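DUF115 domain-containing protein (Magnetospirillum magneticum AMB-1, PDB 5MU5) is a Maf-type glycosyltransferase that takes part in bacterial flagella formation, probably by transferring sugar to flagellin. Local coordinates at residues L47-R52 / F154-H159; E186-I191 / S218-A223; Q194-I199 / M229-L234. All blocks are in the same frame, centred on the assembly; numbering follows the deposited sequence.

Interaction 1: L47-R52 / F154-H159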
ATOM      1  N   LEU A  47       9.518 -21.808 -36.500  1.00 61.28           N
ATOM      2  CA  LEU A  47      10.229 -20.545 -36.509  1.00 58.28           C
ATOM      3  C   LEU A  47      11.056 -20.473 -35.229  1.00 56.87           C
ATOM      4  O   LEU A  47      10.615 -20.936 -34.180  1.00 54.44           O
ATOM      5  CB  LEU A  47       9.269 -19.361 -36.622  1.00 54.74           C
ATOM      6  CG  LEU A  47       8.652 -19.153 -38.010  1.00 54.49           C
ATOM      7  CD1 LEU A  47       7.562 -18.098 -37.924  1.00 52.80           C
ATOM      8  CD2 LEU A  47       9.708 -18.753 -39.038  1.00 55.67           C
ATOM      9  N   ASP A  48      12.255 -19.906 -35.334  1.00 55.76           N
ATOM     10  CA  ASP A  48      13.182 -19.829 -34.217  1.00 54.91           C
ATOM     11  C   ASP A  48      13.962 -18.522 -34.296  1.00 52.87           C
ATOM     12  O   ASP A  48      13.971 -17.867 -35.333  1.00 55.17           O
ATOM     13  CB  ASP A  48      14.132 -21.039 -34.249  1.00 55.62           C
ATOM     14  CG  ASP A  48      14.753 -21.356 -32.882  1.00 57.00           C
ATOM     15  OD1 ASP A  48      14.668 -20.524 -31.950  1.00 60.21           O
ATOM     16  OD2 ASP A  48      15.321 -22.461 -32.715  1.00 60.40           O
ATOM     17  N   VAL A  49      14.586 -18.133 -33.188  1.00 52.77           N
ATOM     18  CA  VAL A  49      15.412 -16.926 -33.118  1.00 53.85           C
ATOM     19  C   VAL A  49      16.886 -17.295 -32.962  1.00 58.00           C
ATOM     20  O   VAL A  49      17.287 -17.896 -31.966  1.00 57.16           O
ATOM     21  CB  VAL A  49      14.986 -16.017 -31.964  1.00 51.58           C
ATOM     22  CG1 VAL A  49      15.808 -14.742 -31.958  1.00 53.72           C
ATOM     23  CG2 VAL A  49      13.510 -15.678 -32.085  1.00 50.18           C
ATOM     24  N   GLU A  50      17.680 -16.953 -33.975  1.00 64.27           N
ATOM     25  CA  GLU A  50      19.099 -17.255 -33.989  1.00 66.58           C
ATOM     26  C   GLU A  50      19.888 -15.980 -33.740  1.00 65.20           C
ATOM     27  O   GLU A  50      19.476 -14.897 -34.130  1.00 62.53           O
ATOM     28  CB  GLU A  50      19.481 -17.905 -35.321  1.00 72.81           C
ATOM     29  CG  GLU A  50      20.948 -18.323 -35.452  1.00 77.07           C
ATOM     30  CD  GLU A  50      21.849 -17.202 -35.951  1.00 80.08           C
ATOM     31  OE1 GLU A  50      21.427 -16.458 -36.861  1.00 84.65           O
ATOM     32  OE2 GLU A  50      22.983 -17.063 -35.441  1.00 80.14           O
ATOM     33  N   PHE A  51      21.016 -16.125 -33.060  1.00 67.57           N
ATOM     34  CA  PHE A  51      21.905 -15.009 -32.766  1.00 68.22           C
ATOM     35  C   PHE A  51      23.292 -15.553 -32.437  1.00 70.35           C
ATOM     36  O   PHE A  51      23.480 -16.226 -31.426  1.00 69.27           O
ATOM     37  CB  PHE A  51      21.367 -14.173 -31.599  1.00 66.83           C
ATOM     38  CG  PHE A  51      22.236 -12.998 -31.245  1.00 66.91           C
ATOM     39  CD1 PHE A  51      22.495 -12.003 -32.186  1.00 68.76           C
ATOM     40  CD2 PHE A  51      22.779 -12.868 -29.976  1.00 67.13           C
ATOM     41  CE1 PHE A  51      23.283 -10.909 -31.872  1.00 67.18           C
ATOM     42  CE2 PHE A  51      23.576 -11.777 -29.658  1.00 66.64           C
ATOM     43  CZ  PHE A  51      23.827 -10.799 -30.606  1.00 66.60           C
ATOM     44  N   ARG A  52      24.251 -15.274 -33.315  1.00 75.18           N
ATOM     45  CA  ARG A  52      25.620 -15.754 -33.161  1.00 76.26           C
ATOM     46  C   ARG A  52      25.654 -17.273 -33.009  1.00 74.15           C
ATOM     47  O   ARG A  52      26.358 -17.805 -32.154  1.00 74.14           O
ATOM     48  CB  ARG A  52      26.300 -15.070 -31.973  1.00 81.64           C
ATOM     49  CG  ARG A  52      26.353 -13.560 -32.096  1.00 86.63           C
ATOM     50  CD  ARG A  52      27.026 -12.950 -30.881  1.00 91.48           C
ATOM     51  NE  ARG A  52      27.129 -11.495 -30.982  1.00 94.88           N
ATOM     52  CZ  ARG A  52      27.303 -10.672 -29.948  1.00 97.61           C
ATOM     53  NH1 ARG A  52      27.377 -11.136 -28.701  1.00 99.25           N
ATOM     54  NH2 ARG A  52      27.384  -9.365 -30.159  1.00100.16           N
ATOM     55  N   PHE A 154      13.486  -7.401 -26.188  1.00 41.43           N
ATOM     56  CA  PHE A 154      12.511  -6.810 -27.081  1.00 42.45           C
ATOM     57  C   PHE A 154      12.485  -7.477 -28.447  1.00 42.14           C
ATOM     58  O   PHE A 154      11.456  -7.466 -29.113  1.00 43.11           O
ATOM     59  CB  PHE A 154      12.758  -5.320 -27.246  1.00 44.03           C
ATOM     60  CG  PHE A 154      11.624  -4.601 -27.930  1.00 46.24           C
ATOM     61  CD1 PHE A 154      10.479  -4.285 -27.227  1.00 44.54           C
ATOM     62  CD2 PHE A 154      11.698  -4.256 -29.277  1.00 46.98           C
ATOM     63  CE1 PHE A 154       9.438  -3.622 -27.847  1.00 45.73           C
ATOM     64  CE2 PHE A 154      10.654  -3.606 -29.901  1.00 46.40           C
ATOM     65  CZ  PHE A 154       9.518  -3.291 -29.184  1.00 45.52           C
ATOM     66  N   ASP A 155      13.608  -8.055 -28.866  1.00 42.09           N
ATOM     67  CA  ASP A 155      13.637  -8.786 -30.125  1.00 44.78           C
ATOM     68  C   ASP A 155      12.616  -9.898 -30.167  1.00 42.92           C
ATOM     69  O   ASP A 155      11.976 -10.117 -31.195  1.00 43.82           O
ATOM     70  CB  ASP A 155      15.025  -9.363 -30.419  1.00 48.69           C
ATOM     71  CG  ASP A 155      16.010  -8.307 -30.897  1.00 52.12           C
ATOM     72  OD1 ASP A 155      15.741  -7.086 -30.731  1.00 50.52           O
ATOM     73  OD2 ASP A 155      17.050  -8.714 -31.463  1.00 55.92           O
ATOM     74  N   PHE A 156      12.455 -10.600 -29.056  1.00 40.64           N
ATOM     75  CA  PHE A 156      11.503 -11.698 -29.003  1.00 40.90           C
ATOM     76  C   PHE A 156      10.072 -11.216 -29.226  1.00 40.37           C
ATOM     77  O   PHE A 156       9.307 -11.849 -29.942  1.00 39.61           O
ATOM     78  CB  PHE A 156      11.606 -12.475 -27.682  1.00 40.69           C
ATOM     79  CG  PHE A 156      12.941 -13.163 -27.466  1.00 43.35           C
ATOM     80  CD1 PHE A 156      13.858 -13.331 -28.509  1.00 44.21           C
ATOM     81  CD2 PHE A 156      13.257 -13.705 -26.214  1.00 43.33           C
ATOM     82  CE1 PHE A 156      15.065 -13.978 -28.291  1.00 46.48           C
ATOM     83  CE2 PHE A 156      14.469 -14.352 -25.998  1.00 44.03           C
ATOM     84  CZ  PHE A 156      15.370 -14.488 -27.034  1.00 45.13           C
ATOM     85  N   LEU A 157       9.711 -10.099 -28.619  1.00 39.26           N
ATOM     86  CA  LEU A 157       8.382  -9.543 -28.849  1.00 40.96           C
ATOM     87  C   LEU A 157       8.245  -9.175 -30.327  1.00 39.75           C
ATOM     88  O   LEU A 157       7.237  -9.476 -30.958  1.00 40.50           O
ATOM     89  CB  LEU A 157       8.142  -8.304 -27.984  1.00 39.26           C
ATOM     90  CG  LEU A 157       6.794  -7.625 -28.228  1.00 39.95           C
ATOM     91  CD1 LEU A 157       5.636  -8.525 -27.792  1.00 40.39           C
ATOM     92  CD2 LEU A 157       6.744  -6.285 -27.506  1.00 38.59           C
ATOM     93  N   TYR A 158       9.278  -8.533 -30.862  1.00 39.75           N
ATOM     94  CA  TYR A 158       9.282  -8.111 -32.250  1.00 41.92           C
ATOM     95  C   TYR A 158       9.103  -9.290 -33.191  1.00 42.17           C
ATOM     96  O   TYR A 158       8.273  -9.234 -34.073  1.00 43.41           O
ATOM     97  CB  TYR A 158      10.571  -7.353 -32.574  1.00 43.73           C
ATOM     98  CG  TYR A 158      10.672  -6.929 -34.012  1.00 44.42           C
ATOM     99  CD1 TYR A 158      10.079  -5.752 -34.449  1.00 44.43           C
ATOM    100  CD2 TYR A 158      11.355  -7.708 -34.943  1.00 47.31           C
ATOM    101  CE1 TYR A 158      10.161  -5.368 -35.769  1.00 46.13           C
ATOM    102  CE2 TYR A 158      11.433  -7.335 -36.274  1.00 46.46           C
ATOM    103  CZ  TYR A 158      10.846  -6.147 -36.671  1.00 47.94           C
ATOM    104  OH  TYR A 158      10.914  -5.735 -37.980  1.00 50.21           O
ATOM    105  N   HIS A 159       9.867 -10.367 -32.987  1.00 43.48           N
ATOM    106  CA  HIS A 159       9.731 -11.573 -33.815  1.00 42.30           C
ATOM    107  C   HIS A 159       8.424 -12.291 -33.574  1.00 40.73           C
ATOM    108  O   HIS A 159       7.959 -12.982 -34.465  1.00 39.78           O
ATOM    109  CB  HIS A 159      10.849 -12.578 -33.544  1.00 44.40           C
ATOM    110  CG  HIS A 159      12.195 -12.104 -33.947  1.00 46.82           C
ATOM    111  ND1 HIS A 159      12.454 -11.604 -35.201  1.00 52.11           N
ATOM    112  CD2 HIS A 159      13.372 -12.070 -33.276  1.00 49.43           C
ATOM    113  CE1 HIS A 159      13.732 -11.274 -35.288  1.00 52.19           C
ATOM    114  NE2 HIS A 159      14.313 -11.555 -34.136  1.00 51.40           N
TER
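V49 sends both its methyls across to helix 154-160, where F156 and H159 meet them. CG1 of V49 comes to CE1 of F156 at 3.8 Å, lying near the plane of the ring, at its edge, so the phenyl presents its rim to the strand. H159 is met at a tilt: its CD2 lies 3.8 Å from CG2 of V49 and just as near CG1. The valine holds CG1 opposite the backbone N (chi1 -177°), a setting in which CG1 can touch both rings while CG2 serves H159. No hydrogen bond crosses between the two segments; the contact is van der Waals packing in a largely buried place.

The carboxylate of D48 turns to the amide of the residue after it: OD1 of D48 accepts from N of V49 at 2.7 Å in a bent bond (135°), on the anti side. The same oxygen also takes N of Y57, and OD2 of D48 takes N of G58, tying the strand to the chain beyond 54-55. On the helix side, NE2 of H159 and OD2 of D155 both bond to OG of S37, which holds the imidazole by the nitrogen next to the CD2 that V49 touches. A helix packs here on a small antiparallel three-stranded sheet, of which 47-51 is the central strand; helix 154-160 itself follows strand 146-150 of a separate parallel sheet.

Interaction 2: E186-I191 / S218-A223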
ATOM      1  N   GLU A 186      15.014  -5.545 -18.013  1.00 43.65           N
ATOM      2  CA  GLU A 186      16.140  -6.463 -17.831  1.00 50.65           C
ATOM      3  C   GLU A 186      16.642  -6.534 -16.395  1.00 47.68           C
ATOM      4  O   GLU A 186      17.465  -7.365 -16.085  1.00 52.49           O
ATOM      5  CB  GLU A 186      17.314  -6.001 -18.699  1.00 54.99           C
ATOM      6  CG  GLU A 186      16.992  -5.993 -20.184  1.00 64.18           C
ATOM      7  CD  GLU A 186      18.051  -5.284 -21.020  1.00 72.80           C
ATOM      8  OE1 GLU A 186      19.253  -5.370 -20.685  1.00 75.22           O
ATOM      9  OE2 GLU A 186      17.674  -4.645 -22.028  1.00 77.54           O
ATOM     10  N   GLU A 187      16.195  -5.641 -15.537  1.00 46.71           N
ATOM     11  CA  GLU A 187      16.687  -5.600 -14.175  1.00 49.63           C
ATOM     12  C   GLU A 187      15.693  -6.325 -13.281  1.00 45.08           C
ATOM     13  O   GLU A 187      14.497  -6.107 -13.413  1.00 40.26           O
ATOM     14  CB  GLU A 187      16.831  -4.152 -13.719  1.00 54.21           C
ATOM     15  CG  GLU A 187      17.836  -3.348 -14.521  1.00 62.28           C
ATOM     16  CD  GLU A 187      17.644  -1.840 -14.351  1.00 75.69           C
ATOM     17  OE1 GLU A 187      16.479  -1.360 -14.332  1.00 82.05           O
ATOM     18  OE2 GLU A 187      18.662  -1.125 -14.242  1.00 85.37           O
ATOM     19  N   PRO A 188      16.179  -7.177 -12.364  1.00 44.34           N
ATOM     20  CA  PRO A 188      15.250  -7.863 -11.451  1.00 43.85           C
ATOM     21  C   PRO A 188      14.345  -6.886 -10.692  1.00 42.62           C
ATOM     22  O   PRO A 188      13.134  -7.087 -10.657  1.00 41.20           O
ATOM     23  CB  PRO A 188      16.174  -8.584 -10.457  1.00 42.07           C
ATOM     24  CG  PRO A 188      17.504  -8.612 -11.098  1.00 44.82           C
ATOM     25  CD  PRO A 188      17.585  -7.448 -12.033  1.00 44.95           C
ATOM     26  N   GLY A 189      14.949  -5.842 -10.107  1.00 42.56           N
ATOM     27  CA  GLY A 189      14.229  -4.819  -9.352  1.00 42.32           C
ATOM     28  C   GLY A 189      13.076  -4.212 -10.112  1.00 42.46           C
ATOM     29  O   GLY A 189      11.975  -4.112  -9.595  1.00 45.68           O
ATOM     30  N   GLN A 190      13.323  -3.837 -11.356  1.00 45.65           N
ATOM     31  CA  GLN A 190      12.295  -3.256 -12.214  1.00 44.94           C
ATOM     32  C   GLN A 190      11.247  -4.259 -12.597  1.00 42.80           C
ATOM     33  O   GLN A 190      10.075  -3.929 -12.664  1.00 38.48           O
ATOM     34  CB  GLN A 190      12.896  -2.685 -13.501  1.00 48.69           C
ATOM     35  CG  GLN A 190      13.301  -1.244 -13.378  1.00 54.71           C
ATOM     36  CD  GLN A 190      12.110  -0.370 -13.032  1.00 57.94           C
ATOM     37  OE1 GLN A 190      11.055  -0.482 -13.646  1.00 61.39           O
ATOM     38  NE2 GLN A 190      12.265   0.479 -12.030  1.00 62.12           N
ATOM     39  N   ILE A 191      11.661  -5.484 -12.887  1.00 42.05           N
ATOM     40  CA  ILE A 191      10.678  -6.505 -13.238  1.00 43.65           C
ATOM     41  C   ILE A 191       9.685  -6.667 -12.075  1.00 43.55           C
ATOM     42  O   ILE A 191       8.469  -6.631 -12.282  1.00 38.23           O
ATOM     43  CB  ILE A 191      11.334  -7.854 -13.568  1.00 42.36           C
ATOM     44  CG1 ILE A 191      12.049  -7.756 -14.921  1.00 43.27           C
ATOM     45  CG2 ILE A 191      10.278  -8.948 -13.585  1.00 41.39           C
ATOM     46  CD1 ILE A 191      13.020  -8.877 -15.189  1.00 45.34           C
ATOM     47  N   SER A 218      16.376 -18.822 -17.940  1.00 44.94           N
ATOM     48  CA  SER A 218      17.010 -17.568 -17.628  1.00 43.70           C
ATOM     49  C   SER A 218      17.096 -17.451 -16.135  1.00 41.41           C
ATOM     50  O   SER A 218      16.088 -17.512 -15.475  1.00 40.56           O
ATOM     51  CB  SER A 218      16.155 -16.402 -18.150  1.00 43.11           C
ATOM     52  OG  SER A 218      16.568 -15.191 -17.557  1.00 40.48           O
ATOM     53  N   PRO A 219      18.297 -17.272 -15.588  1.00 42.08           N
ATOM     54  CA  PRO A 219      18.329 -16.959 -14.143  1.00 41.06           C
ATOM     55  C   PRO A 219      17.417 -15.733 -13.765  1.00 40.29           C
ATOM     56  O   PRO A 219      16.734 -15.730 -12.731  1.00 38.19           O
ATOM     57  CB  PRO A 219      19.810 -16.643 -13.888  1.00 42.71           C
ATOM     58  CG  PRO A 219      20.550 -17.195 -15.064  1.00 44.53           C
ATOM     59  CD  PRO A 219      19.619 -17.132 -16.229  1.00 42.63           C
ATOM     60  N   LEU A 220      17.393 -14.718 -14.623  1.00 39.75           N
ATOM     61  CA  LEU A 220      16.562 -13.551 -14.421  1.00 40.42           C
ATOM     62  C   LEU A 220      15.074 -13.903 -14.302  1.00 40.19           C
ATOM     63  O   LEU A 220      14.399 -13.459 -13.369  1.00 38.68           O
ATOM     64  CB  LEU A 220      16.772 -12.554 -15.558  1.00 41.70           C
ATOM     65  CG  LEU A 220      15.972 -11.258 -15.445  1.00 44.90           C
ATOM     66  CD1 LEU A 220      16.393 -10.409 -14.237  1.00 46.14           C
ATOM     67  CD2 LEU A 220      16.149 -10.493 -16.734  1.00 43.64           C
ATOM     68  N   LEU A 221      14.573 -14.723 -15.225  1.00 39.88           N
ATOM     69  CA  LEU A 221      13.159 -15.076 -15.231  1.00 38.70           C
ATOM     70  C   LEU A 221      12.809 -15.980 -14.061  1.00 39.21           C
ATOM     71  O   LEU A 221      11.752 -15.832 -13.444  1.00 36.47           O
ATOM     72  CB  LEU A 221      12.757 -15.723 -16.562  1.00 39.37           C
ATOM     73  CG  LEU A 221      12.876 -14.750 -17.759  1.00 41.45           C
ATOM     74  CD1 LEU A 221      12.432 -15.423 -19.046  1.00 41.51           C
ATOM     75  CD2 LEU A 221      12.078 -13.462 -17.543  1.00 40.24           C
ATOM     76  N   THR A 222      13.695 -16.911 -13.745  1.00 40.89           N
ATOM     77  CA  THR A 222      13.455 -17.806 -12.611  1.00 45.02           C
ATOM     78  C   THR A 222      13.362 -17.058 -11.286  1.00 42.14           C
ATOM     79  O   THR A 222      12.452 -17.312 -10.503  1.00 40.01           O
ATOM     80  CB  THR A 222      14.520 -18.891 -12.526  1.00 46.57           C
ATOM     81  OG1 THR A 222      14.353 -19.752 -13.653  1.00 50.85           O
ATOM     82  CG2 THR A 222      14.340 -19.720 -11.250  1.00 50.13           C
ATOM     83  N   ALA A 223      14.293 -16.133 -11.064  1.00 41.31           N
ATOM     84  CA  ALA A 223      14.287 -15.322  -9.855  1.00 42.54           C
ATOM     85  C   ALA A 223      13.058 -14.424  -9.784  1.00 42.99           C
ATOM     86  O   ALA A 223      12.504 -14.227  -8.712  1.00 46.45           O
ATOM     87  CB  ALA A 223      15.549 -14.476  -9.765  1.00 43.67           C
TER
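P188 and L220 bring their backbones closest, with CA atoms 6.5 Å apart, where helices 188-202 and 219-235 both begin. E187 stands at the N-cap position of the first helix. At the start of the second, S218 caps with its side chain, OG of S218 accepting from N of L221 at 3.1 Å, with an N-H...O angle of 160°.

L220 carries the contact. With CG swung opposite the backbone N (chi1 -179°), its forked end reaches over to the first turn of the other helix, both methyls lying near O of E186 and CD1 of I191. CD1 of L220 also rests on the proline ring, 3.8 Å from CG of P188, the two side chains crossing at about a right angle. CD2 of L220 comes to 3.5 Å from the carbonyl O of E186. Between the methyls, CG of L220 meets CD1 of I191 at 3.8 Å; this isoleucine is the buried member of the group. Outside the pair, L220 also touches P152.

Shortening L220 to an alanine removes the fork, which would probably leave CD1 of I191 and the ring of P188 without their partner and open a gap between the two helix starts.

No hydrogen bond links the two segments; carbon packs on carbon, with the carbonyl of E186 against the leucine methyls, a contact of shape and van der Waals fit.

Interaction 3: Q194-I199 / M229-L234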
ATOM      1  N   GLN A 194       7.221  -3.771 -11.620  1.00 46.54           N
ATOM      2  CA  GLN A 194       6.240  -3.652 -12.703  1.00 44.77           C
ATOM      3  C   GLN A 194       5.200  -4.730 -12.620  1.00 41.29           C
ATOM      4  O   GLN A 194       4.041  -4.479 -12.900  1.00 42.00           O
ATOM      5  CB  GLN A 194       6.934  -3.770 -14.031  1.00 48.89           C
ATOM      6  CG  GLN A 194       7.970  -2.705 -14.264  1.00 55.24           C
ATOM      7  CD  GLN A 194       7.362  -1.533 -14.913  1.00 59.54           C
ATOM      8  OE1 GLN A 194       6.757  -0.696 -14.248  1.00 65.45           O
ATOM      9  NE2 GLN A 194       7.478  -1.474 -16.238  1.00 62.33           N
ATOM     10  N   LEU A 195       5.632  -5.941 -12.267  1.00 41.73           N
ATOM     11  CA  LEU A 195       4.716  -7.060 -12.067  1.00 41.75           C
ATOM     12  C   LEU A 195       3.763  -6.763 -10.928  1.00 41.33           C
ATOM     13  O   LEU A 195       2.551  -6.934 -11.070  1.00 40.40           O
ATOM     14  CB  LEU A 195       5.466  -8.349 -11.757  1.00 43.55           C
ATOM     15  CG  LEU A 195       5.772  -9.242 -12.940  1.00 45.88           C
ATOM     16  CD1 LEU A 195       6.551 -10.459 -12.458  1.00 43.80           C
ATOM     17  CD2 LEU A 195       4.449  -9.626 -13.611  1.00 46.33           C
ATOM     18  N   ARG A 196       4.317  -6.297  -9.811  1.00 40.89           N
ATOM     19  CA  ARG A 196       3.503  -5.923  -8.653  1.00 41.30           C
ATOM     20  C   ARG A 196       2.502  -4.872  -9.057  1.00 38.22           C
ATOM     21  O   ARG A 196       1.339  -4.975  -8.749  1.00 38.20           O
ATOM     22  CB  ARG A 196       4.364  -5.413  -7.482  1.00 42.50           C
ATOM     23  CG  ARG A 196       5.176  -6.508  -6.804  1.00 46.44           C
ATOM     24  CD  ARG A 196       5.669  -6.110  -5.422  1.00 48.89           C
ATOM     25  NE  ARG A 196       6.672  -5.040  -5.435  1.00 50.47           N
ATOM     26  CZ  ARG A 196       7.994  -5.216  -5.410  1.00 49.48           C
ATOM     27  NH1 ARG A 196       8.530  -6.422  -5.422  1.00 49.37           N
ATOM     28  NH2 ARG A 196       8.792  -4.161  -5.404  1.00 50.66           N
ATOM     29  N   SER A 197       2.962  -3.882  -9.794  1.00 39.35           N
ATOM     30  CA  SER A 197       2.106  -2.799 -10.243  1.00 40.35           C
ATOM     31  C   SER A 197       1.033  -3.275 -11.244  1.00 38.77           C
ATOM     32  O   SER A 197      -0.113  -2.820 -11.234  1.00 38.50           O
ATOM     33  CB  SER A 197       2.980  -1.716 -10.858  1.00 40.59           C
ATOM     34  OG  SER A 197       2.172  -0.729 -11.444  1.00 47.14           O
ATOM     35  N   ALA A 198       1.407  -4.200 -12.108  1.00 38.50           N
ATOM     36  CA  ALA A 198       0.450  -4.749 -13.089  1.00 39.78           C
ATOM     37  C   ALA A 198      -0.694  -5.481 -12.394  1.00 39.49           C
ATOM     38  O   ALA A 198      -1.838  -5.295 -12.747  1.00 39.84           O
ATOM     39  CB  ALA A 198       1.168  -5.689 -14.033  1.00 39.56           C
ATOM     40  N   ILE A 199      -0.370  -6.273 -11.369  1.00 40.71           N
ATOM     41  CA  ILE A 199      -1.384  -6.992 -10.598  1.00 41.59           C
ATOM     42  C   ILE A 199      -2.197  -6.031  -9.740  1.00 42.65           C
ATOM     43  O   ILE A 199      -3.429  -6.131  -9.639  1.00 38.46           O
ATOM     44  CB  ILE A 199      -0.763  -8.046  -9.663  1.00 41.78           C
ATOM     45  CG1 ILE A 199       0.001  -9.106 -10.446  1.00 43.42           C
ATOM     46  CG2 ILE A 199      -1.842  -8.727  -8.854  1.00 44.76           C
ATOM     47  CD1 ILE A 199      -0.858  -9.943 -11.366  1.00 46.31           C
ATOM     48  N   MET A 229       6.103 -14.945  -6.458  1.00 42.69           N
ATOM     49  CA  MET A 229       5.415 -15.899  -5.570  1.00 47.65           C
ATOM     50  C   MET A 229       5.415 -15.508  -4.104  1.00 47.49           C
ATOM     51  O   MET A 229       4.444 -15.773  -3.399  1.00 48.15           O
ATOM     52  CB  MET A 229       6.027 -17.283  -5.682  1.00 52.89           C
ATOM     53  CG  MET A 229       5.779 -17.924  -7.028  1.00 60.06           C
ATOM     54  SD  MET A 229       6.540 -19.542  -7.182  1.00 74.41           S
ATOM     55  CE  MET A 229       5.288 -20.526  -6.332  1.00 71.49           C
ATOM     56  N   ARG A 230       6.513 -14.928  -3.642  1.00 47.32           N
ATOM     57  CA  ARG A 230       6.588 -14.372  -2.296  1.00 49.72           C
ATOM     58  C   ARG A 230       5.791 -13.060  -2.199  1.00 48.55           C
ATOM     59  O   ARG A 230       5.097 -12.821  -1.216  1.00 51.46           O
ATOM     60  CB  ARG A 230       8.057 -14.157  -1.888  1.00 49.79           C
ATOM     61  CG  ARG A 230       8.825 -15.469  -1.708  1.00 51.10           C
ATOM     62  CD  ARG A 230      10.225 -15.263  -1.147  1.00 52.41           C
ATOM     63  NE  ARG A 230      10.902 -14.195  -1.869  1.00 52.77           N
ATOM     64  CZ  ARG A 230      11.694 -14.355  -2.926  1.00 53.78           C
ATOM     65  NH1 ARG A 230      11.988 -15.558  -3.412  1.00 53.80           N
ATOM     66  NH2 ARG A 230      12.223 -13.284  -3.499  1.00 55.64           N
ATOM     67  N   ASP A 231       5.877 -12.233  -3.236  1.00 47.63           N
ATOM     68  CA  ASP A 231       5.195 -10.924  -3.298  1.00 52.45           C
ATOM     69  C   ASP A 231       3.667 -10.985  -3.453  1.00 54.58           C
ATOM     70  O   ASP A 231       2.966 -10.047  -3.061  1.00 49.70           O
ATOM     71  CB  ASP A 231       5.674 -10.112  -4.527  1.00 57.02           C
ATOM     72  CG  ASP A 231       7.072  -9.505  -4.375  1.00 58.83           C
ATOM     73  OD1 ASP A 231       7.645  -9.515  -3.262  1.00 61.23           O
ATOM     74  OD2 ASP A 231       7.579  -8.985  -5.410  1.00 58.42           O
ATOM     75  N   ALA A 232       3.169 -12.049  -4.083  1.00 55.52           N
ATOM     76  CA  ALA A 232       1.767 -12.092  -4.533  1.00 59.83           C
ATOM     77  C   ALA A 232       0.749 -11.892  -3.423  1.00 59.96           C
ATOM     78  O   ALA A 232      -0.157 -11.094  -3.571  1.00 63.44           O
ATOM     79  CB  ALA A 232       1.478 -13.387  -5.290  1.00 59.75           C
ATOM     80  N   GLN A 233       0.918 -12.612  -2.328  1.00 61.04           N
ATOM     81  CA  GLN A 233       0.045 -12.489  -1.167  1.00 71.25           C
ATOM     82  C   GLN A 233      -0.057 -11.069  -0.544  1.00 71.68           C
ATOM     83  O   GLN A 233      -1.098 -10.695   0.002  1.00 74.17           O
ATOM     84  CB  GLN A 233       0.540 -13.453  -0.092  1.00 75.81           C
ATOM     85  CG  GLN A 233       0.414 -14.921  -0.497  1.00 79.37           C
ATOM     86  CD  GLN A 233       0.964 -15.859   0.567  1.00 84.13           C
ATOM     87  OE1 GLN A 233       1.908 -15.524   1.307  1.00 82.79           O
ATOM     88  NE2 GLN A 233       0.376 -17.042   0.652  1.00 88.09           N
ATOM     89  N   LEU A 234       1.010 -10.282  -0.633  1.00 66.57           N
ATOM     90  CA  LEU A 234       1.028  -8.946  -0.024  1.00 66.74           C
ATOM     91  C   LEU A 234       0.394  -7.851  -0.888  1.00 62.81           C
ATOM     92  O   LEU A 234       0.061  -6.783  -0.376  1.00 57.13           O
ATOM     93  CB  LEU A 234       2.470  -8.534   0.294  1.00 68.36           C
ATOM     94  CG  LEU A 234       3.223  -9.236   1.428  1.00 72.42           C
ATOM     95  CD1 LEU A 234       3.190 -10.751   1.280  1.00 75.92           C
ATOM     96  CD2 LEU A 234       4.667  -8.742   1.437  1.00 73.13           C
TER
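R196 and D231 form a salt bridge between helices 188-202 and 219-235. NH1 of R196 gives a hydrogen to OD2 of D231 at 2.7 Å, with an N-H...O angle of 155°. The acceptor lies in the guanidinium plane, at the edge of the group, so the N-H is well aimed. The carboxylate is not: it is turned 77° against the guanidinium, and the donor reaches OD2 from above the carboxylate plane. The grip is therefore through a single oxygen, as OD1 of D231 stays 3.9 Å from NH1 of R196 and no two-pronged pairing forms.

The arginine chain folds to make this possible. The first two torsions bring CD of R196 to 3.5 Å from OD2 of D231; a bend at chi3 (-68°) then turns the guanidinium so that NH1 meets the same oxygen.

Both helices belong to a Rossmann-like alpha/beta unit, following strands 180-183 and 211-214 of one four-stranded parallel sheet. From the residue before R196, L195 reaches into that sheet to touch V125, L127 and V150, while the salt bridge links the helices at the partly exposed surface.

NH1 of R196 has a further acidic neighbour in E227, one turn earlier on D231's helix, though that ion pair is long and weak. The guanidinium's charge would be expected to favour the ionised form of D231, with E227 adding little.

In the backbone, the amides of A198 and I199 keep regular helix bonds to O of Q194 and of L195. O of D231, by contrast, takes N of L234 at 3.1 Å, only three residues on, where the helix is kinked.

How the interactions relate
Interactions 2 and 3 join the same two helices, 188-202 and 219-235, at successive levels, with centres 14 Å apart. Both segments advance from one to the other, so the helices run in broadly the same sense, though inclined to each other: apolar packing holds their starts, a salt bridge lies further along. Interaction 1 comes earlier in the chain and pairs different elements; its centre lies 19 Å from interaction 2 and 28 Å from interaction 3, with nearest atoms about 7 and 12 Å away and no touch. All three belong to the Maf N-terminal region. A bound triethylene glycol, probably from the crystallisation liquor, lies about 4 Å from the side chain of F156.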